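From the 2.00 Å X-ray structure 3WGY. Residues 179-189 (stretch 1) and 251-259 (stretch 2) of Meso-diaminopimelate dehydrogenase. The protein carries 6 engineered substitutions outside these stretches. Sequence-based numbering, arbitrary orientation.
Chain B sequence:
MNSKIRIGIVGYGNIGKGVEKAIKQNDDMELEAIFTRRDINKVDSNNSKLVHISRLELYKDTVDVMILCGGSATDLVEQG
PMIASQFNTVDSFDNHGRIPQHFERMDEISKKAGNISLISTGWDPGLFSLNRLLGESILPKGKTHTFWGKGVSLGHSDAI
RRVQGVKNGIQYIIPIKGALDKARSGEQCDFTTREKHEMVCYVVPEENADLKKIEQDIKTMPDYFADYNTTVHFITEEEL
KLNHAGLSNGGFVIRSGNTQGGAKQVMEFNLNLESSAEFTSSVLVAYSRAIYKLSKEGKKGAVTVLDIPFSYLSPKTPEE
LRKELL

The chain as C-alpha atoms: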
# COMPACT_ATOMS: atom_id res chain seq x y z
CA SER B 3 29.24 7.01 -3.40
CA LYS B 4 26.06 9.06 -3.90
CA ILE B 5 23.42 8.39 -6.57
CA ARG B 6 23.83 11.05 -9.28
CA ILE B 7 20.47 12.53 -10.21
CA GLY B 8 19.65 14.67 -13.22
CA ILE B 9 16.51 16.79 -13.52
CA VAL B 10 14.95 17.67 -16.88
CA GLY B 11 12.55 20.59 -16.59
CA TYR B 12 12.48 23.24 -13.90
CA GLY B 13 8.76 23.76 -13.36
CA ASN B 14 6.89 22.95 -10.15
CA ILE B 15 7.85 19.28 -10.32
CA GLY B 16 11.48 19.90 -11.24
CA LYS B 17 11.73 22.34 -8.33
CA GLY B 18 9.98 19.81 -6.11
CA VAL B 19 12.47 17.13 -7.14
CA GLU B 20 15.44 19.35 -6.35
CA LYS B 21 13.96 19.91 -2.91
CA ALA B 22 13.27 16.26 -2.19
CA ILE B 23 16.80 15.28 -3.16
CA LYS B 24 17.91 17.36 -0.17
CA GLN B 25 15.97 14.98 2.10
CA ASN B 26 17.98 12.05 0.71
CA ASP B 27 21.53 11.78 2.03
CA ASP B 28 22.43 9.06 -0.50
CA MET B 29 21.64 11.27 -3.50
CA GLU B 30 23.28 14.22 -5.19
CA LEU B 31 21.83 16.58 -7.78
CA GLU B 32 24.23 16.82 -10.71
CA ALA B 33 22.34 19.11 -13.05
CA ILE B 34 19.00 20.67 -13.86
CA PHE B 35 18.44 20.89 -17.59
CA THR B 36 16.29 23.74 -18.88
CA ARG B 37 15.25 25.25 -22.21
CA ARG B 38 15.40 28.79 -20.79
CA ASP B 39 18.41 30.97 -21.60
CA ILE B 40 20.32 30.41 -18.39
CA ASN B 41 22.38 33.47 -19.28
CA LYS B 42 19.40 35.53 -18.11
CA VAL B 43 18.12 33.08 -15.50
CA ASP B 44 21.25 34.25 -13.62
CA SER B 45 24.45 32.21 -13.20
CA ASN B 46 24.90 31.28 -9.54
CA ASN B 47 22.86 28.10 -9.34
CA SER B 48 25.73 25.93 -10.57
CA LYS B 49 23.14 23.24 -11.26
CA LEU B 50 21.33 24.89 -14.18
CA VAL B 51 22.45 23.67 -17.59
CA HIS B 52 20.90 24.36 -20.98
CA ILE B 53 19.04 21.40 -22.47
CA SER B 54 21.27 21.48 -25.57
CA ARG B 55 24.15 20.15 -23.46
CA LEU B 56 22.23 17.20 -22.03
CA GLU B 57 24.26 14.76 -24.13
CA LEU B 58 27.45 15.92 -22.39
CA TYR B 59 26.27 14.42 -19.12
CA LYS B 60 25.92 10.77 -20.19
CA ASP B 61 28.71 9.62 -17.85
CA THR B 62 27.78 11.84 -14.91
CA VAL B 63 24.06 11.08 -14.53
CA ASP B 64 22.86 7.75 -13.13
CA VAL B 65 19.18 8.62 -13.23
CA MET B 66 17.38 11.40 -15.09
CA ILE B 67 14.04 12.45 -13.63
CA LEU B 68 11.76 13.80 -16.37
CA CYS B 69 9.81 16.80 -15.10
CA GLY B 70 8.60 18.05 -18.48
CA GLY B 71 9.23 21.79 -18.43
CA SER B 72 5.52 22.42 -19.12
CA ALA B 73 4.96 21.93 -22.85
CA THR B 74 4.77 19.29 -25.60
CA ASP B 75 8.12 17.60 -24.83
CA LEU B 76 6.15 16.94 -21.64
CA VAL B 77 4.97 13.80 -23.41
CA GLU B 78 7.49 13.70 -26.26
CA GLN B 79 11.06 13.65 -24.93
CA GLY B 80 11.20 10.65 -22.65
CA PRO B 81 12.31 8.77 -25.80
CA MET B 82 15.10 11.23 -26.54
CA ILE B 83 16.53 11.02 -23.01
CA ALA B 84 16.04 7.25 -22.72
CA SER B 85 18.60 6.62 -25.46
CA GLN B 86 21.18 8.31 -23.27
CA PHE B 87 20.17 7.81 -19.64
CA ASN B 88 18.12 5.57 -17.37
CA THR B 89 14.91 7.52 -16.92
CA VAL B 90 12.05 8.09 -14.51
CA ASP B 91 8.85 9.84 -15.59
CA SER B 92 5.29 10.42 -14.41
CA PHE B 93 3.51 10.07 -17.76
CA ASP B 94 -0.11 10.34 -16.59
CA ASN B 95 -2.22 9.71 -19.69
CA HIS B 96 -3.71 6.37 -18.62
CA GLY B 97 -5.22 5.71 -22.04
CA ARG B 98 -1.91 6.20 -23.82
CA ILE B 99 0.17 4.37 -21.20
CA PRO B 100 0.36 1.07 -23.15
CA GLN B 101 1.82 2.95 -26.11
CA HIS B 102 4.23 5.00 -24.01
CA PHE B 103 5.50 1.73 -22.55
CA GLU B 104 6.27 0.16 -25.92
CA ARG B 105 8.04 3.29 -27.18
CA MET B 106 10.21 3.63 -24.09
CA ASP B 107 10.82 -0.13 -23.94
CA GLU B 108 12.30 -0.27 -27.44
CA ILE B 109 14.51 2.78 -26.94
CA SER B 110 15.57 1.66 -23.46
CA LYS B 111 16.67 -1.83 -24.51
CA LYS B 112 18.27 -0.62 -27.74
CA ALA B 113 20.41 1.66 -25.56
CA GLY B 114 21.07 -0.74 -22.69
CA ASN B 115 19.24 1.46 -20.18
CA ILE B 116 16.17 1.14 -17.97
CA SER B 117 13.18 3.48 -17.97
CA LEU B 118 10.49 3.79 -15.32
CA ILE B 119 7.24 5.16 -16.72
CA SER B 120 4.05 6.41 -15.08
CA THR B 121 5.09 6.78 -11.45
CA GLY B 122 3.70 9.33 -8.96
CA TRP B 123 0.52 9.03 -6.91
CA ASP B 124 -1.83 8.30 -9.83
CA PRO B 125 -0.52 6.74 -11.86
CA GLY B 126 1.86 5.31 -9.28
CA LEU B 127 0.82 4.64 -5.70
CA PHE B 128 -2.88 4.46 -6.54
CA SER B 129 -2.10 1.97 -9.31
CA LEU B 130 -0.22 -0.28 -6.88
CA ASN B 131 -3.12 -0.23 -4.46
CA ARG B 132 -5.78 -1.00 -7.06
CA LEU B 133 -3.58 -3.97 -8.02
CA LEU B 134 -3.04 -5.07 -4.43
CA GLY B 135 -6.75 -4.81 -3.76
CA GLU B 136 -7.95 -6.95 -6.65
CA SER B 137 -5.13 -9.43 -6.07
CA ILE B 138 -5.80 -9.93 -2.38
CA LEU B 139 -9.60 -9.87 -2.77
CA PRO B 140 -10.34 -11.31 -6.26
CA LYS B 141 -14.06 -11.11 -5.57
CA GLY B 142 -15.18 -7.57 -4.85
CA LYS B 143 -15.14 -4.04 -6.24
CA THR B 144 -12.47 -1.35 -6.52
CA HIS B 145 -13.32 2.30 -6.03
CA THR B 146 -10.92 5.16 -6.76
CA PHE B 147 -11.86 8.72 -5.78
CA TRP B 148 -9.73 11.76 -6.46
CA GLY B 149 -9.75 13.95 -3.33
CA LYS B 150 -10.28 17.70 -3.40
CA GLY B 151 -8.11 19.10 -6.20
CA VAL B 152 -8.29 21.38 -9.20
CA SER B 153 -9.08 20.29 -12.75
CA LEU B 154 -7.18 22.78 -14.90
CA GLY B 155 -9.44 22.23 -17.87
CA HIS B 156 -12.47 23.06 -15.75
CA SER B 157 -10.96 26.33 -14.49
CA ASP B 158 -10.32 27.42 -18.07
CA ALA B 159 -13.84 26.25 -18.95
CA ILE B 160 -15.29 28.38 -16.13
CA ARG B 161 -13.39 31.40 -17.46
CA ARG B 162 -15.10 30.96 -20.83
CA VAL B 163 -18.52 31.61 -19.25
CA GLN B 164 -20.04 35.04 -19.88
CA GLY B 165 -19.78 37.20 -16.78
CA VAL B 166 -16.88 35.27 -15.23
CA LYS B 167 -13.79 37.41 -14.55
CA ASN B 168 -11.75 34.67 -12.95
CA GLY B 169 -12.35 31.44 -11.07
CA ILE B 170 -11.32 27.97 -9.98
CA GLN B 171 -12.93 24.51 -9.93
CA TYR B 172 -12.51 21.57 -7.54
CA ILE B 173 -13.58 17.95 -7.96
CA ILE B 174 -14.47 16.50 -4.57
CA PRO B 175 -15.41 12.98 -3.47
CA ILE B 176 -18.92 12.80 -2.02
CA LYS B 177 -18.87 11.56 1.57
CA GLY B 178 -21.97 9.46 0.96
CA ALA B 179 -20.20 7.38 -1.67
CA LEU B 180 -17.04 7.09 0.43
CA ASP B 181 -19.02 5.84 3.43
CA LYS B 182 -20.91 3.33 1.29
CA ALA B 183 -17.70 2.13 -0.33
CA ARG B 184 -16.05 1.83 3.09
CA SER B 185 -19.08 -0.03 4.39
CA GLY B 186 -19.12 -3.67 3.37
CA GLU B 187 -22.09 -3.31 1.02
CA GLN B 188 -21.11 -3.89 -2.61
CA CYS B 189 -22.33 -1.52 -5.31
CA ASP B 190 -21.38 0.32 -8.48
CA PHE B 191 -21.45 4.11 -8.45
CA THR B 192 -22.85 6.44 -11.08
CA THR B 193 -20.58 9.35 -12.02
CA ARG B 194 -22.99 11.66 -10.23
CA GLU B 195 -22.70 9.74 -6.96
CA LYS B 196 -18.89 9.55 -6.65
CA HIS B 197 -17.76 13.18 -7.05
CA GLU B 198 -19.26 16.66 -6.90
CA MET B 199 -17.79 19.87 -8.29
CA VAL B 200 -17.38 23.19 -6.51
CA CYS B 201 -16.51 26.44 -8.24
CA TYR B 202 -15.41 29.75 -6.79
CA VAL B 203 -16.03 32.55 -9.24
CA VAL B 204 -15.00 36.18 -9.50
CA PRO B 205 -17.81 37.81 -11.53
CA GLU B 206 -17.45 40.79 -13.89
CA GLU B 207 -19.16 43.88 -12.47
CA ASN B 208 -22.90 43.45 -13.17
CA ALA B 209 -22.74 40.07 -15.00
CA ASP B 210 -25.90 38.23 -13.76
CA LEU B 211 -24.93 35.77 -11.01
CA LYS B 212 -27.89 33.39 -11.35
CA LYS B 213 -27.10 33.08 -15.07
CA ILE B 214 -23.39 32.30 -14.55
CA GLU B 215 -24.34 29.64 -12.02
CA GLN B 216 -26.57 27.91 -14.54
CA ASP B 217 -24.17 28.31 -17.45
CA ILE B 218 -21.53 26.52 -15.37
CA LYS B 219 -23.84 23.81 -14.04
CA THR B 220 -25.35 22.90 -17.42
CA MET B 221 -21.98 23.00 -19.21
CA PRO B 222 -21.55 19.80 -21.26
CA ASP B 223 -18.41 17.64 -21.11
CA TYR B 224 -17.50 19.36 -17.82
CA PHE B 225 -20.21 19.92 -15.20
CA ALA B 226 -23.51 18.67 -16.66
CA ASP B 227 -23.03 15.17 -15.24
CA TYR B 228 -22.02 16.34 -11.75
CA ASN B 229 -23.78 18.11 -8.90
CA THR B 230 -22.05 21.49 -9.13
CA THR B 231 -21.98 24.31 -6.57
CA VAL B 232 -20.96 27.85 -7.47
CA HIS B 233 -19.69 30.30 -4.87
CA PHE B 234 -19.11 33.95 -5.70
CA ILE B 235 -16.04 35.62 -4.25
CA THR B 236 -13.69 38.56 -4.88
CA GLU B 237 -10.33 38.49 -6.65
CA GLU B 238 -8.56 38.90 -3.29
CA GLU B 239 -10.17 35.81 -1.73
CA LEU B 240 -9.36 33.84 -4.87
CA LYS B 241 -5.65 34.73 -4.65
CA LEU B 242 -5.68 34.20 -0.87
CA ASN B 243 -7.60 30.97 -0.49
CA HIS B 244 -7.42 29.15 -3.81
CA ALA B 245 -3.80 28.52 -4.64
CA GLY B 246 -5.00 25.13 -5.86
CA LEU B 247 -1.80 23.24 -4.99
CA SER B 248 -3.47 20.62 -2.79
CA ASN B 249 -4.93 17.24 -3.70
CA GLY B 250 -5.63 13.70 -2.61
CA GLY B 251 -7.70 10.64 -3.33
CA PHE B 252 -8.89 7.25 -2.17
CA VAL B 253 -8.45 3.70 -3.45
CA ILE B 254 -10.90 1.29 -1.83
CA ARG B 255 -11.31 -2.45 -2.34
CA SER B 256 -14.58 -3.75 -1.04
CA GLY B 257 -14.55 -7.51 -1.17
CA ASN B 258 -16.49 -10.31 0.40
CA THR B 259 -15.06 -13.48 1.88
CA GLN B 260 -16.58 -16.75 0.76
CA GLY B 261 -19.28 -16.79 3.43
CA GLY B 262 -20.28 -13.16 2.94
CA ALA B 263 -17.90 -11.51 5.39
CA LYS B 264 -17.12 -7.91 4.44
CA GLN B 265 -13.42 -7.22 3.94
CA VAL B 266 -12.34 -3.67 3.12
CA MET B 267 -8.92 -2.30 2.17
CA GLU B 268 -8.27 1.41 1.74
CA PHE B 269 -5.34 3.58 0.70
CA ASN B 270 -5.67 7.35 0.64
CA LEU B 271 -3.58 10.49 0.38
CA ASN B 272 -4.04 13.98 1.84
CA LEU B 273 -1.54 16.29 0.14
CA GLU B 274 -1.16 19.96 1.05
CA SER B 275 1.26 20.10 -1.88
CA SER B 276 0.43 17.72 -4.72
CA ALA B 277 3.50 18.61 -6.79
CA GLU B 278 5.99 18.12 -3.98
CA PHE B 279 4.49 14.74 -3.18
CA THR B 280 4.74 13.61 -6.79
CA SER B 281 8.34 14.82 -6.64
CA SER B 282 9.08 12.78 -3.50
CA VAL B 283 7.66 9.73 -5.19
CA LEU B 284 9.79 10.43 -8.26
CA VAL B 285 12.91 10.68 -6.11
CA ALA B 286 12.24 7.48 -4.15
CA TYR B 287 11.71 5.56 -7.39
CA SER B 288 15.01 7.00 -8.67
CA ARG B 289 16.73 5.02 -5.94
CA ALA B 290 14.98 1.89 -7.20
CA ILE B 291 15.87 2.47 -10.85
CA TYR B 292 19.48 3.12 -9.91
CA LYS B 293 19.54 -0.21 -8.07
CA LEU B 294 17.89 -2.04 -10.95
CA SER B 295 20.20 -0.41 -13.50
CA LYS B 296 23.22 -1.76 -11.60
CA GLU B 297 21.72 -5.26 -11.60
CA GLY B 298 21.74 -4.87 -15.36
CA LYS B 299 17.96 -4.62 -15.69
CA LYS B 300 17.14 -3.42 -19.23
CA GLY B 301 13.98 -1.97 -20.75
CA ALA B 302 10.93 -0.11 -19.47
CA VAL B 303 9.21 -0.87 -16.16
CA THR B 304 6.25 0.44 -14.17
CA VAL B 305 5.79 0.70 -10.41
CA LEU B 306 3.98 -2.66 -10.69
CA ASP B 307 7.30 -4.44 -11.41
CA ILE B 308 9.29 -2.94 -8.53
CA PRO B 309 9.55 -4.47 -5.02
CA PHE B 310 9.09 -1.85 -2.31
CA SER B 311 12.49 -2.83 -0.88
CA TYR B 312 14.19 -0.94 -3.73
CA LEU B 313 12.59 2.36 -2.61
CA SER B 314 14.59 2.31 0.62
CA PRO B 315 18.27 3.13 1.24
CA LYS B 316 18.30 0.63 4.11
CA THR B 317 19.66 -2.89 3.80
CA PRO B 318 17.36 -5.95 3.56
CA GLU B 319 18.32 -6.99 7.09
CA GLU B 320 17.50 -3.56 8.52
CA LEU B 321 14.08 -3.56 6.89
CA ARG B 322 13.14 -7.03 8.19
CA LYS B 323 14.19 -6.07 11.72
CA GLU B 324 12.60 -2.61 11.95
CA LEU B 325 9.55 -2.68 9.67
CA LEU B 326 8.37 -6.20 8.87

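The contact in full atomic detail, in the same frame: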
# COMPACT_ATOMS: atom_id res chain seq x y z
N ALA B 179 -20.79 8.47 -0.90
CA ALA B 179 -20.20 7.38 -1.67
C ALA B 179 -19.01 6.76 -0.93
O ALA B 179 -18.82 5.55 -0.95
CB ALA B 179 -19.75 7.88 -3.03
N LEU B 180 -18.20 7.60 -0.29
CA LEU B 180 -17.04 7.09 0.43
C LEU B 180 -17.50 6.18 1.56
O LEU B 180 -16.96 5.09 1.74
CB LEU B 180 -16.19 8.23 1.00
CG LEU B 180 -15.30 9.01 0.03
CD1 LEU B 180 -14.61 10.14 0.80
CD2 LEU B 180 -14.25 8.08 -0.60
N ASP B 181 -18.50 6.63 2.32
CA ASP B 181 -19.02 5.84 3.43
C ASP B 181 -19.59 4.51 2.93
O ASP B 181 -19.35 3.47 3.54
CB ASP B 181 -20.11 6.62 4.18
CG ASP B 181 -19.57 7.87 4.87
OD1 ASP B 181 -18.38 8.20 4.69
OD2 ASP B 181 -20.34 8.52 5.60
N LYS B 182 -20.33 4.55 1.83
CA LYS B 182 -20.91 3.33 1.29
C LYS B 182 -19.82 2.40 0.79
O LYS B 182 -19.89 1.19 0.98
CB LYS B 182 -21.90 3.65 0.16
CG LYS B 182 -23.13 4.43 0.63
CD LYS B 182 -23.77 3.81 1.89
CE LYS B 182 -23.04 4.25 3.16
NZ LYS B 182 -23.47 3.51 4.38
N ALA B 183 -18.79 2.95 0.15
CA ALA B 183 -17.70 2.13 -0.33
C ALA B 183 -17.04 1.48 0.88
O ALA B 183 -16.85 0.27 0.92
CB ALA B 183 -16.68 2.98 -1.09
N ARG B 184 -16.70 2.31 1.87
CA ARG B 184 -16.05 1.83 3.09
C ARG B 184 -16.90 0.84 3.87
O ARG B 184 -16.38 0.04 4.64
CB ARG B 184 -15.70 3.01 3.99
CG ARG B 184 -14.52 3.80 3.51
CD ARG B 184 -14.51 5.15 4.18
NE ARG B 184 -13.29 5.89 3.88
CZ ARG B 184 -13.16 7.19 4.03
NH1 ARG B 184 -14.18 7.91 4.49
NH2 ARG B 184 -12.00 7.78 3.76
N SER B 185 -18.22 0.92 3.70
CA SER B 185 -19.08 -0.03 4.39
C SER B 185 -18.85 -1.32 3.61
O SER B 185 -18.22 -1.30 2.56
CB SER B 185 -20.55 0.40 4.30
OG SER B 185 -21.04 0.26 2.99
N GLY B 186 -19.34 -2.44 4.11
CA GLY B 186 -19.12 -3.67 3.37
C GLY B 186 -20.05 -3.91 2.19
O GLY B 186 -19.79 -4.80 1.36
N GLU B 187 -21.12 -3.13 2.09
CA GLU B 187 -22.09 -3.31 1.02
C GLU B 187 -21.54 -3.02 -0.38
O GLU B 187 -21.07 -1.92 -0.67
CB GLU B 187 -23.34 -2.46 1.27
CG GLU B 187 -23.17 -0.99 0.95
CD GLU B 187 -24.44 -0.20 1.20
OE1 GLU B 187 -24.78 0.01 2.39
OE2 GLU B 187 -25.09 0.21 0.22
N GLN B 188 -21.60 -4.03 -1.24
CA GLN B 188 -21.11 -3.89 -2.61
C GLN B 188 -22.07 -3.08 -3.46
O GLN B 188 -23.28 -3.11 -3.25
CB GLN B 188 -20.88 -5.27 -3.23
CG GLN B 188 -19.42 -5.73 -3.22
CD GLN B 188 -19.25 -7.19 -3.62
OE1 GLN B 188 -19.68 -8.10 -2.91
NE2 GLN B 188 -18.60 -7.42 -4.77
N CYS B 189 -21.52 -2.34 -4.42
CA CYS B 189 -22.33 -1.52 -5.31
C CYS B 189 -21.45 -0.84 -6.34
O CYS B 189 -20.23 -0.73 -6.17
CB CYS B 189 -23.07 -0.45 -4.52
SG CYS B 189 -21.98 0.71 -3.70
N GLY B 251 -6.83 11.62 -2.71
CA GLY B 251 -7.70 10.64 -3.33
C GLY B 251 -7.81 9.44 -2.44
O GLY B 251 -7.17 9.37 -1.39
N PHE B 252 -8.64 8.49 -2.88
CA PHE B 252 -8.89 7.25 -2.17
C PHE B 252 -8.94 6.07 -3.13
O PHE B 252 -9.44 6.19 -4.25
CB PHE B 252 -10.24 7.31 -1.44
CG PHE B 252 -10.39 8.48 -0.51
CD1 PHE B 252 -10.65 9.75 -1.01
CD2 PHE B 252 -10.24 8.31 0.85
CE1 PHE B 252 -10.75 10.84 -0.14
CE2 PHE B 252 -10.34 9.39 1.73
CZ PHE B 252 -10.60 10.66 1.23
N VAL B 253 -8.40 4.94 -2.68
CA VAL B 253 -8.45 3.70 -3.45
C VAL B 253 -9.01 2.67 -2.47
O VAL B 253 -8.34 2.28 -1.51
CB VAL B 253 -7.07 3.24 -3.95
CG1 VAL B 253 -7.22 1.91 -4.67
CG2 VAL B 253 -6.49 4.29 -4.89
N ILE B 254 -10.24 2.23 -2.71
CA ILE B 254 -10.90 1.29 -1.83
C ILE B 254 -11.30 -0.04 -2.46
O ILE B 254 -11.95 -0.06 -3.50
CB ILE B 254 -12.16 1.94 -1.24
CG1 ILE B 254 -11.77 3.20 -0.46
CG2 ILE B 254 -12.90 0.94 -0.39
CD1 ILE B 254 -12.95 4.04 -0.06
N ARG B 255 -10.93 -1.14 -1.82
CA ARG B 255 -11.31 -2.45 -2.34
C ARG B 255 -12.30 -3.02 -1.36
O ARG B 255 -11.98 -3.27 -0.19
CB ARG B 255 -10.10 -3.39 -2.48
CG ARG B 255 -10.44 -4.78 -3.05
CD ARG B 255 -10.84 -4.72 -4.54
NE ARG B 255 -11.11 -6.05 -5.10
CZ ARG B 255 -11.56 -6.28 -6.33
NH1 ARG B 255 -11.78 -5.26 -7.16
NH2 ARG B 255 -11.77 -7.52 -6.75
N SER B 256 -13.52 -3.19 -1.84
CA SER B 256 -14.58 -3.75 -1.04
C SER B 256 -14.79 -5.16 -1.55
O SER B 256 -15.30 -5.36 -2.66
CB SER B 256 -15.88 -2.95 -1.20
OG SER B 256 -16.92 -3.54 -0.44
N GLY B 257 -14.39 -6.14 -0.76
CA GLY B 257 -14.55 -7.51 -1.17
C GLY B 257 -15.35 -8.27 -0.15
O GLY B 257 -15.63 -7.77 0.94
N ASN B 258 -15.73 -9.48 -0.50
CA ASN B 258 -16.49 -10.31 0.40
C ASN B 258 -15.74 -11.62 0.52
O ASN B 258 -15.15 -12.09 -0.44
CB ASN B 258 -17.90 -10.54 -0.14
CG ASN B 258 -17.90 -10.92 -1.61
OD1 ASN B 258 -17.65 -10.08 -2.48
ND2 ASN B 258 -18.17 -12.19 -1.89
N THR B 259 -15.73 -12.20 1.71
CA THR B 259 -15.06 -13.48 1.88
C THR B 259 -15.92 -14.48 1.13
O THR B 259 -16.71 -14.09 0.26
CB THR B 259 -15.00 -13.91 3.34
OG1 THR B 259 -16.33 -14.13 3.83
CG2 THR B 259 -14.32 -12.83 4.17
O HOH W 1 -18.56 -1.61 -0.28

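A helix laid over a strand usually packs against alternate strand residues, because a β-strand turns every second side chain to the same face. In meso-diaminopimelate dehydrogenase, Phe252, Ile254, Ser256 and Asn258 all point toward stretch 1, and the helix ending at Arg184 runs at 41° to the strand, their axes 9.0 Å apart at closest approach. Ile254 covers the most surface. Its CD1 lies 4.0 Å from Ala183 CB, 3.9 Å from Arg184 CG and 4.3 Å from Leu180 CD2, so the small alanine and the aliphatic part of the arginine both lie against the branched chain. Leu180 also sets its CD2 over one face of Phe252, 4.2 Å from the ring centroid, a CH-pi contact, and Arg184 NH2 approaches Phe252 CE2 at 3.1 Å.

Beyond the helix the chemistry turns polar. Ser256, second in buried area, suits this place because its hydroxyl reaches water 1 from the strand. Water 1 lies within hydrogen-bonding distance of Ser256 OG (2.5 Å), Ala183 O (2.8 Å) and Glu187 O (2.6 Å), joining strand to backbone where no clear direct hydrogen bond crosses. At the helix end, Ser185 OG donates a very short 2.5 Å bond to Lys182 O. Gln188 starts sideways, but the end of its side chain comes nearer the strand, beside Ser256 and Asn258, closing the contact at its exposed margin.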